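Local coordinates for protein cellulase (Xanthomonas axonopodis pv. citri, PDB 5HOS) that acts as an endo-beta-1,4-glucanase of glycoside hydrolase family 5, probably cleaving internal beta-1,4-glucosidic bonds of cellulose, at residues Arg72-Trp77 / Ile111-Asn116; Gln166-Ala171 / Val212-Ile217. All coordinates share one frame; numbering follows the deposited sequence.

Interaction 1: residues Arg72-Trp77 / Ile111-Asn116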
ATOM      1  N   ARG A  72      -0.296   5.742   3.830  1.00 14.61           N
ATOM      2  CA  ARG A  72      -1.048   4.887   2.924  1.00 14.89           C
ATOM      3  C   ARG A  72      -2.442   4.811   3.500  1.00 14.86           C
ATOM      4  O   ARG A  72      -2.621   4.470   4.685  1.00 15.56           O
ATOM      5  CB  ARG A  72      -0.416   3.504   2.760  1.00 15.66           C
ATOM      6  CG  ARG A  72      -1.143   2.574   1.791  1.00 15.63           C
ATOM      7  CD  ARG A  72      -0.220   1.443   1.378  1.00 15.80           C
ATOM      8  NE  ARG A  72      -0.781   0.435   0.482  1.00 16.37           N
ATOM      9  CZ  ARG A  72      -1.369  -0.710   0.850  1.00 16.64           C
ATOM     10  NH1 ARG A  72      -1.565  -1.022   2.135  1.00 16.84           N
ATOM     11  NH2 ARG A  72      -1.770  -1.565  -0.087  1.00 17.52           N
ATOM     12  N   LEU A  73      -3.420   5.152   2.668  1.00 14.45           N
ATOM     13  CA  LEU A  73      -4.811   5.241   3.089  1.00 16.01           C
ATOM     14  C   LEU A  73      -5.672   4.198   2.376  1.00 14.58           C
ATOM     15  O   LEU A  73      -6.088   4.408   1.236  1.00 14.27           O
ATOM     16  CB  LEU A  73      -5.329   6.650   2.807  1.00 17.43           C
ATOM     17  CG  LEU A  73      -6.738   6.971   3.293  1.00 18.82           C
ATOM     18  CD1 LEU A  73      -6.742   7.144   4.803  1.00 19.08           C
ATOM     19  CD2 LEU A  73      -7.265   8.212   2.586  1.00 19.78           C
ATOM     20  N   PRO A  74      -5.934   3.061   3.047  1.00 15.07           N
ATOM     21  CA  PRO A  74      -6.847   2.083   2.501  1.00 14.55           C
ATOM     22  C   PRO A  74      -8.275   2.621   2.427  1.00 15.57           C
ATOM     23  O   PRO A  74      -8.772   3.181   3.412  1.00 15.79           O
ATOM     24  CB  PRO A  74      -6.787   0.939   3.516  1.00 14.61           C
ATOM     25  CG  PRO A  74      -5.475   1.062   4.166  1.00 15.99           C
ATOM     26  CD  PRO A  74      -5.283   2.548   4.273  1.00 16.07           C
ATOM     27  N   ILE A  75      -8.894   2.466   1.258  1.00 15.43           N
ATOM     28  CA  ILE A  75     -10.302   2.779   1.036  1.00 17.25           C
ATOM     29  C   ILE A  75     -10.951   1.594   0.347  1.00 17.82           C
ATOM     30  O   ILE A  75     -10.256   0.792  -0.282  1.00 17.62           O
ATOM     31  CB  ILE A  75     -10.503   4.076   0.222  1.00 18.24           C
ATOM     32  CG1 ILE A  75      -9.961   3.969  -1.215  1.00 19.62           C
ATOM     33  CG2 ILE A  75      -9.834   5.238   0.934  1.00 18.96           C
ATOM     34  CD1 ILE A  75     -10.961   3.521  -2.253  1.00 23.20           C
ATOM     35  N   LEU A  76     -12.270   1.471   0.495  1.00 19.15           N
ATOM     36  CA  LEU A  76     -13.027   0.402  -0.152  1.00 18.25           C
ATOM     37  C   LEU A  76     -13.596   0.871  -1.464  1.00 17.43           C
ATOM     38  O   LEU A  76     -14.341   1.852  -1.491  1.00 17.84           O
ATOM     39  CB  LEU A  76     -14.206  -0.058   0.708  1.00 20.67           C
ATOM     40  CG  LEU A  76     -14.087  -1.240   1.652  1.00 26.33           C
ATOM     41  CD1 LEU A  76     -15.498  -1.676   2.022  1.00 28.26           C
ATOM     42  CD2 LEU A  76     -13.310  -2.405   1.068  1.00 27.19           C
ATOM     43  N   TRP A  77     -13.288   0.149  -2.538  1.00 17.15           N
ATOM     44  CA  TRP A  77     -13.810   0.454  -3.878  1.00 17.90           C
ATOM     45  C   TRP A  77     -15.326   0.716  -3.834  1.00 17.93           C
ATOM     46  O   TRP A  77     -15.805   1.712  -4.364  1.00 18.27           O
ATOM     47  CB  TRP A  77     -13.503  -0.711  -4.833  1.00 17.52           C
ATOM     48  CG  TRP A  77     -13.776  -0.479  -6.302  1.00 17.84           C
ATOM     49  CD1 TRP A  77     -14.456   0.560  -6.884  1.00 17.86           C
ATOM     50  CD2 TRP A  77     -13.412  -1.353  -7.370  1.00 16.83           C
ATOM     51  NE1 TRP A  77     -14.520   0.390  -8.239  1.00 17.40           N
ATOM     52  CE2 TRP A  77     -13.892  -0.780  -8.567  1.00 17.15           C
ATOM     53  CE3 TRP A  77     -12.725  -2.574  -7.430  1.00 13.76           C
ATOM     54  CZ2 TRP A  77     -13.693  -1.377  -9.822  1.00 18.98           C
ATOM     55  CZ3 TRP A  77     -12.531  -3.174  -8.691  1.00 17.52           C
ATOM     56  CH2 TRP A  77     -13.017  -2.577  -9.856  1.00 18.00           C
ATOM     57  N   ILE A 111      -0.940   7.831  -0.261  1.00 14.66           N
ATOM     58  CA  ILE A 111      -1.213   6.768  -1.213  1.00 14.87           C
ATOM     59  C   ILE A 111      -2.678   6.422  -1.058  1.00 14.06           C
ATOM     60  O   ILE A 111      -3.094   5.975   0.016  1.00 14.26           O
ATOM     61  CB  ILE A 111      -0.371   5.501  -0.940  1.00 15.36           C
ATOM     62  CG1 ILE A 111       1.127   5.810  -0.994  1.00 15.43           C
ATOM     63  CG2 ILE A 111      -0.724   4.378  -1.922  1.00 15.81           C
ATOM     64  CD1 ILE A 111       1.983   4.781  -0.271  1.00 15.55           C
ATOM     65  N   VAL A 112      -3.459   6.629  -2.108  1.00 14.72           N
ATOM     66  CA  VAL A 112      -4.838   6.162  -2.127  1.00 14.42           C
ATOM     67  C   VAL A 112      -4.781   4.689  -2.509  1.00 13.83           C
ATOM     68  O   VAL A 112      -4.445   4.359  -3.642  1.00 13.67           O
ATOM     69  CB  VAL A 112      -5.715   6.947  -3.119  1.00 15.24           C
ATOM     70  CG1 VAL A 112      -7.135   6.386  -3.132  1.00 14.90           C
ATOM     71  CG2 VAL A 112      -5.727   8.427  -2.760  1.00 15.21           C
ATOM     72  N   ASP A 113      -5.104   3.819  -1.552  1.00 14.19           N
ATOM     73  CA  ASP A 113      -4.996   2.358  -1.713  1.00 15.28           C
ATOM     74  C   ASP A 113      -6.397   1.797  -1.867  1.00 14.89           C
ATOM     75  O   ASP A 113      -7.157   1.743  -0.900  1.00 15.83           O
ATOM     76  CB  ASP A 113      -4.249   1.752  -0.495  1.00 15.67           C
ATOM     77  CG  ASP A 113      -4.658   0.303  -0.159  1.00 16.85           C
ATOM     78  OD1 ASP A 113      -4.985  -0.495  -1.066  1.00 15.07           O
ATOM     79  OD2 ASP A 113      -4.640  -0.030   1.049  1.00 17.23           O
ATOM     80  N   VAL A 114      -6.726   1.365  -3.080  1.00 15.08           N
ATOM     81  CA  VAL A 114      -7.999   0.697  -3.339  1.00 16.07           C
ATOM     82  C   VAL A 114      -7.818  -0.710  -2.758  1.00 16.61           C
ATOM     83  O   VAL A 114      -7.148  -1.555  -3.354  1.00 14.98           O
ATOM     84  CB  VAL A 114      -8.332   0.662  -4.843  1.00 15.72           C
ATOM     85  CG1 VAL A 114      -9.640  -0.079  -5.094  1.00 16.61           C
ATOM     86  CG2 VAL A 114      -8.409   2.085  -5.394  1.00 15.56           C
ATOM     87  N   HIS A 115      -8.414  -0.929  -1.584  1.00 16.06           N
ATOM     88  CA  HIS A 115      -8.048  -2.035  -0.705  1.00 17.08           C
ATOM     89  C   HIS A 115      -8.965  -3.223  -0.923  1.00 16.10           C
ATOM     90  O   HIS A 115      -9.689  -3.640  -0.023  1.00 16.83           O
ATOM     91  CB  HIS A 115      -8.051  -1.570   0.757  1.00 17.05           C
ATOM     92  CG  HIS A 115      -7.246  -2.435   1.681  1.00 17.08           C
ATOM     93  ND1 HIS A 115      -5.905  -2.229   1.917  1.00 18.76           N
ATOM     94  CD2 HIS A 115      -7.603  -3.484   2.460  1.00 17.39           C
ATOM     95  CE1 HIS A 115      -5.467  -3.117   2.789  1.00 17.83           C
ATOM     96  NE2 HIS A 115      -6.478  -3.893   3.132  1.00 18.54           N
ATOM     97  N   ASN A 116      -8.896  -3.789  -2.128  1.00 16.65           N
ATOM     98  CA  ASN A 116      -9.953  -4.671  -2.632  1.00 17.91           C
ATOM     99  C   ASN A 116      -9.602  -6.081  -3.118  1.00 16.93           C
ATOM    100  O   ASN A 116     -10.490  -6.803  -3.552  1.00 16.56           O
ATOM    101  CB  ASN A 116     -10.749  -3.920  -3.695  1.00 17.12           C
ATOM    102  CG  ASN A 116     -11.927  -3.209  -3.097  1.00 17.89           C
ATOM    103  OD1 ASN A 116     -11.757  -2.196  -2.417  1.00 18.19           O
ATOM    104  ND2 ASN A 116     -13.126  -3.770  -3.279  1.00 17.42           N
TER

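Interaction 2: residues Gln166-Ala171 / Val212-Ile217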
ATOM      1  N   GLN A 166      -0.406 -13.374 -14.723  1.00 14.76           N
ATOM      2  CA  GLN A 166      -0.437 -12.845 -16.097  1.00 21.30           C
ATOM      3  C   GLN A 166      -1.740 -12.073 -16.388  1.00 21.77           C
ATOM      4  O   GLN A 166      -1.713 -11.010 -17.017  1.00 20.53           O
ATOM      5  CB  GLN A 166      -0.213 -13.966 -17.126  1.00 26.55           C
ATOM      6  CG  GLN A 166       0.330 -13.470 -18.460  1.00 31.31           C
ATOM      7  CD  GLN A 166       1.713 -12.805 -18.357  1.00 34.90           C
ATOM      8  OE1 GLN A 166       2.713 -13.437 -17.967  1.00 35.40           O
ATOM      9  NE2 GLN A 166       1.775 -11.528 -18.708  1.00 34.54           N
ATOM     10  N   ALA A 167      -2.871 -12.603 -15.923  1.00 21.07           N
ATOM     11  CA  ALA A 167      -4.161 -11.928 -16.085  1.00 20.65           C
ATOM     12  C   ALA A 167      -4.188 -10.639 -15.284  1.00 19.14           C
ATOM     13  O   ALA A 167      -4.738  -9.634 -15.742  1.00 19.23           O
ATOM     14  CB  ALA A 167      -5.307 -12.824 -15.649  1.00 20.79           C
ATOM     15  N   TRP A 168      -3.605 -10.671 -14.085  1.00 18.38           N
ATOM     16  CA  TRP A 168      -3.504  -9.465 -13.273  1.00 17.15           C
ATOM     17  C   TRP A 168      -2.646  -8.400 -13.972  1.00 16.52           C
ATOM     18  O   TRP A 168      -3.046  -7.245 -14.036  1.00 16.83           O
ATOM     19  CB  TRP A 168      -2.964  -9.736 -11.867  1.00 17.61           C
ATOM     20  CG  TRP A 168      -2.660  -8.440 -11.210  1.00 16.17           C
ATOM     21  CD1 TRP A 168      -1.433  -7.948 -10.910  1.00 16.03           C
ATOM     22  CD2 TRP A 168      -3.597  -7.399 -10.905  1.00 16.75           C
ATOM     23  NE1 TRP A 168      -1.544  -6.689 -10.392  1.00 15.73           N
ATOM     24  CE2 TRP A 168      -2.860  -6.320 -10.385  1.00 16.26           C
ATOM     25  CE3 TRP A 168      -4.992  -7.276 -11.017  1.00 16.66           C
ATOM     26  CZ2 TRP A 168      -3.467  -5.133  -9.964  1.00 16.75           C
ATOM     27  CZ3 TRP A 168      -5.595  -6.103 -10.592  1.00 16.38           C
ATOM     28  CH2 TRP A 168      -4.833  -5.047 -10.073  1.00 17.20           C
ATOM     29  N   ALA A 169      -1.486  -8.786 -14.486  1.00 16.21           N
ATOM     30  CA  ALA A 169      -0.614  -7.833 -15.191  1.00 17.02           C
ATOM     31  C   ALA A 169      -1.329  -7.142 -16.348  1.00 17.54           C
ATOM     32  O   ALA A 169      -1.118  -5.963 -16.569  1.00 17.52           O
ATOM     33  CB  ALA A 169       0.653  -8.508 -15.691  1.00 18.50           C
ATOM     34  N   THR A 170      -2.166  -7.880 -17.081  1.00 17.88           N
ATOM     35  CA  THR A 170      -2.963  -7.303 -18.171  1.00 19.58           C
ATOM     36  C   THR A 170      -3.965  -6.259 -17.660  1.00 18.38           C
ATOM     37  O   THR A 170      -4.068  -5.178 -18.233  1.00 19.67           O
ATOM     38  CB  THR A 170      -3.686  -8.412 -18.957  1.00 21.94           C
ATOM     39  OG1 THR A 170      -2.699  -9.302 -19.481  1.00 21.33           O
ATOM     40  CG2 THR A 170      -4.533  -7.839 -20.106  1.00 23.84           C
ATOM     41  N   ALA A 171      -4.671  -6.584 -16.568  1.00 17.48           N
ATOM     42  CA  ALA A 171      -5.572  -5.640 -15.919  1.00 16.73           C
ATOM     43  C   ALA A 171      -4.825  -4.404 -15.389  1.00 17.17           C
ATOM     44  O   ALA A 171      -5.263  -3.272 -15.604  1.00 18.07           O
ATOM     45  CB  ALA A 171      -6.325  -6.325 -14.783  1.00 16.49           C
ATOM     46  N   VAL A 212       7.657 -13.148 -14.048  1.00 16.51           N
ATOM     47  CA  VAL A 212       7.456 -13.118 -15.496  1.00 16.78           C
ATOM     48  C   VAL A 212       6.438 -12.031 -15.850  1.00 15.67           C
ATOM     49  O   VAL A 212       6.711 -11.136 -16.667  1.00 17.18           O
ATOM     50  CB  VAL A 212       6.998 -14.500 -16.030  1.00 17.43           C
ATOM     51  CG1 VAL A 212       6.669 -14.437 -17.518  1.00 17.78           C
ATOM     52  CG2 VAL A 212       8.079 -15.539 -15.771  1.00 16.84           C
ATOM     53  N   ALA A 213       5.269 -12.110 -15.233  1.00 15.81           N
ATOM     54  CA  ALA A 213       4.137 -11.257 -15.611  1.00 16.06           C
ATOM     55  C   ALA A 213       4.425  -9.761 -15.454  1.00 17.35           C
ATOM     56  O   ALA A 213       4.072  -8.958 -16.322  1.00 20.14           O
ATOM     57  CB  ALA A 213       2.902 -11.645 -14.808  1.00 16.38           C
ATOM     58  N   MET A 214       5.103  -9.400 -14.372  1.00 17.80           N
ATOM     59  CA  MET A 214       5.335  -8.001 -14.047  1.00 20.06           C
ATOM     60  C   MET A 214       6.562  -7.427 -14.752  1.00 18.36           C
ATOM     61  O   MET A 214       6.699  -6.215 -14.803  1.00 21.42           O
ATOM     62  CB  MET A 214       5.429  -7.819 -12.533  1.00 20.76           C
ATOM     63  CG  MET A 214       4.169  -8.265 -11.781  1.00 24.10           C
ATOM     64  SD  MET A 214       2.605  -7.453 -12.234  1.00 30.24           S
ATOM     65  CE  MET A 214       3.073  -5.759 -11.952  1.00 29.82           C
ATOM     66  N   ALA A 215       7.418  -8.281 -15.323  1.00 15.11           N
ATOM     67  CA  ALA A 215       8.590  -7.808 -16.093  1.00 20.59           C
ATOM     68  C   ALA A 215       8.198  -6.957 -17.290  1.00 23.04           C
ATOM     69  O   ALA A 215       8.912  -6.016 -17.646  1.00 26.30           O
ATOM     70  CB  ALA A 215       9.441  -8.982 -16.555  1.00 23.29           C
ATOM     71  N   SER A 216       7.070  -7.287 -17.915  1.00 24.30           N
ATOM     72  CA  SER A 216       6.636  -6.576 -19.110  1.00 27.13           C
ATOM     73  C   SER A 216       5.743  -5.364 -18.819  1.00 24.08           C
ATOM     74  O   SER A 216       5.313  -4.700 -19.763  1.00 25.54           O
ATOM     75  CB  SER A 216       5.937  -7.546 -20.067  1.00 33.43           C
ATOM     76  OG  SER A 216       4.840  -8.176 -19.434  1.00 38.34           O
ATOM     77  N   ILE A 217       5.469  -5.056 -17.546  1.00 21.55           N
ATOM     78  CA  ILE A 217       4.710  -3.837 -17.213  1.00 21.50           C
ATOM     79  C   ILE A 217       5.427  -2.602 -17.740  1.00 21.61           C
ATOM     80  O   ILE A 217       6.641  -2.452 -17.569  1.00 20.61           O
ATOM     81  CB  ILE A 217       4.456  -3.662 -15.699  1.00 23.79           C
ATOM     82  CG1 ILE A 217       3.327  -4.582 -15.246  1.00 25.52           C
ATOM     83  CG2 ILE A 217       4.071  -2.215 -15.328  1.00 27.17           C
ATOM     84  CD1 ILE A 217       1.937  -4.245 -15.771  1.00 25.15           C
TER

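Interaction 1: residues Arg72-Trp77 / Ile111-Asn116
The backbones of Leu73 and Ile75 hydrogen-bond to those of Ile111, Asp113 and His115 where two neighbouring parallel strands, 70-75 and 109-114, run together in the (beta/alpha)8 barrel of the cellulase. The N-H of Leu73 meets Ile111 O at 2.8 Å, and three further backbone bonds, Asp113 N to Leu73 O, Ile75 N to Asp113 O and His115 N to Ile75 O, carry the ladder just past the end of the strands. The close, polar packing lies on the face of Arg72, Pro74 and Asp113. There the extended Arg72 chain, its CG anti to the backbone N (chi1 -178°), lays the guanidinium flat against the Asp113 carboxylate, the planes only 12° apart, with Asp113 OD2 3.3 Å from Arg72 CZ. This salt bridge works through charge alone, since the oxygen lies over the face. Arg72 NH1 and NH2 hydrogen-bond instead to Asn33 and Asn158, and form salt bridges with Glu271 and Glu227. Glu271, on the seventh strand, 267-273, is probably the nucleophile, as in family 5 relatives, so Arg72 probably belongs to the active-site shell, with Asp113 stacked on it. Asp113 OD2 also accepts His115 ND1 at 2.7 Å through its syn lone pair, in the imidazole plane, fixing the ring's rotation; Pro74 lies alongside that ring. The opposite face is looser and purely apolar: Ile75 CG1 stands 4.2 Å from Val112 CG1, and Ile96 of helix 90-105 covers both residues. Trp77 CB rests on Val114 CG1 at 3.9 Å, while helix 132-145 packs against both of these side chains. Beyond the strands a side chain takes over from the ladder: Asn116 OD1 accepts the Trp77 N-H at 2.8 Å, the donor tilted 33° from the carbonyl plane.

Interaction 2: residues Gln166-Ala171 / Val212-Ile217
Two helical elements of the barrel's outer layer meet where Ala169 of helix 165-181 faces Ala213 of the short helix 210-213, which lies in the connection between strands 188-191 and 224-231. The small Ala213 lets the backbones come close: its CA is 4.9 Å from Gln166 CA. The Ala169 methyl group lies at the middle of the contact. Ala169 CB sits 4.0 Å from Ala213 CB and 3.5 Å from Ala213 O, with Met214 SD also touching it. Met214 reaches this position by curling: its CG is anti to the carbonyl carbon (chi1 -59°), and further bends at chi2 and chi3 fold the thioether back toward the helix. Met214 SD also makes a Met-aromatic contact with the indole, 4.3 Å from Trp168 CD1, approaching the ring obliquely. Trp168 NE1 is hydrogen-bonded to Pro191 O, which helps to hold the ring, and Trp259 of helix 248-262 touches Met214 as well. Farther along, Ile217 brings its CD1 to the backbone of the other helix, 3.6 Å from Ala169 O, and its side chain also meets Gln173 and Ile176. On the more exposed side the chain of Gln166, bent at chi2 (62°), bows its amide over the neighbouring segment until Gln166 OE1 touches Ala213 CA at 3.5 Å; Val212 CG1 lies a little farther from that oxygen. Several polar groups find partners within their own segment: Thr170 N and OG1 grip Gln166 O from opposite faces of its plane, and Ser216 OG makes a weak hydrogen bond to Ala213 O. The two segments therefore meet largely by van der Waals contact, of methyl groups, a polarisable sulfur and the Gln166 amide, without hydrogen bonds between them.

The two contacts occupy different layers of one (beta/alpha)8 barrel. Interaction 1 joins adjacent strands 70-75 and 109-114, its centre about 8 Å from the centre of the chain; interaction 2 joins helix 165-181 to the segment 212-217 in the outer layer, its centre about 18 Å from that of the chain. Their centres are about 21 Å apart and their nearest atoms about 8 Å, without touching. They follow in series along the chain, interaction 1 closing before interaction 2 opens, and share no strand or helix. The polar face of interaction 1 probably borders the catalytic cleft, while interaction 2 joins the connections that follow strands 152-155 and 188-191.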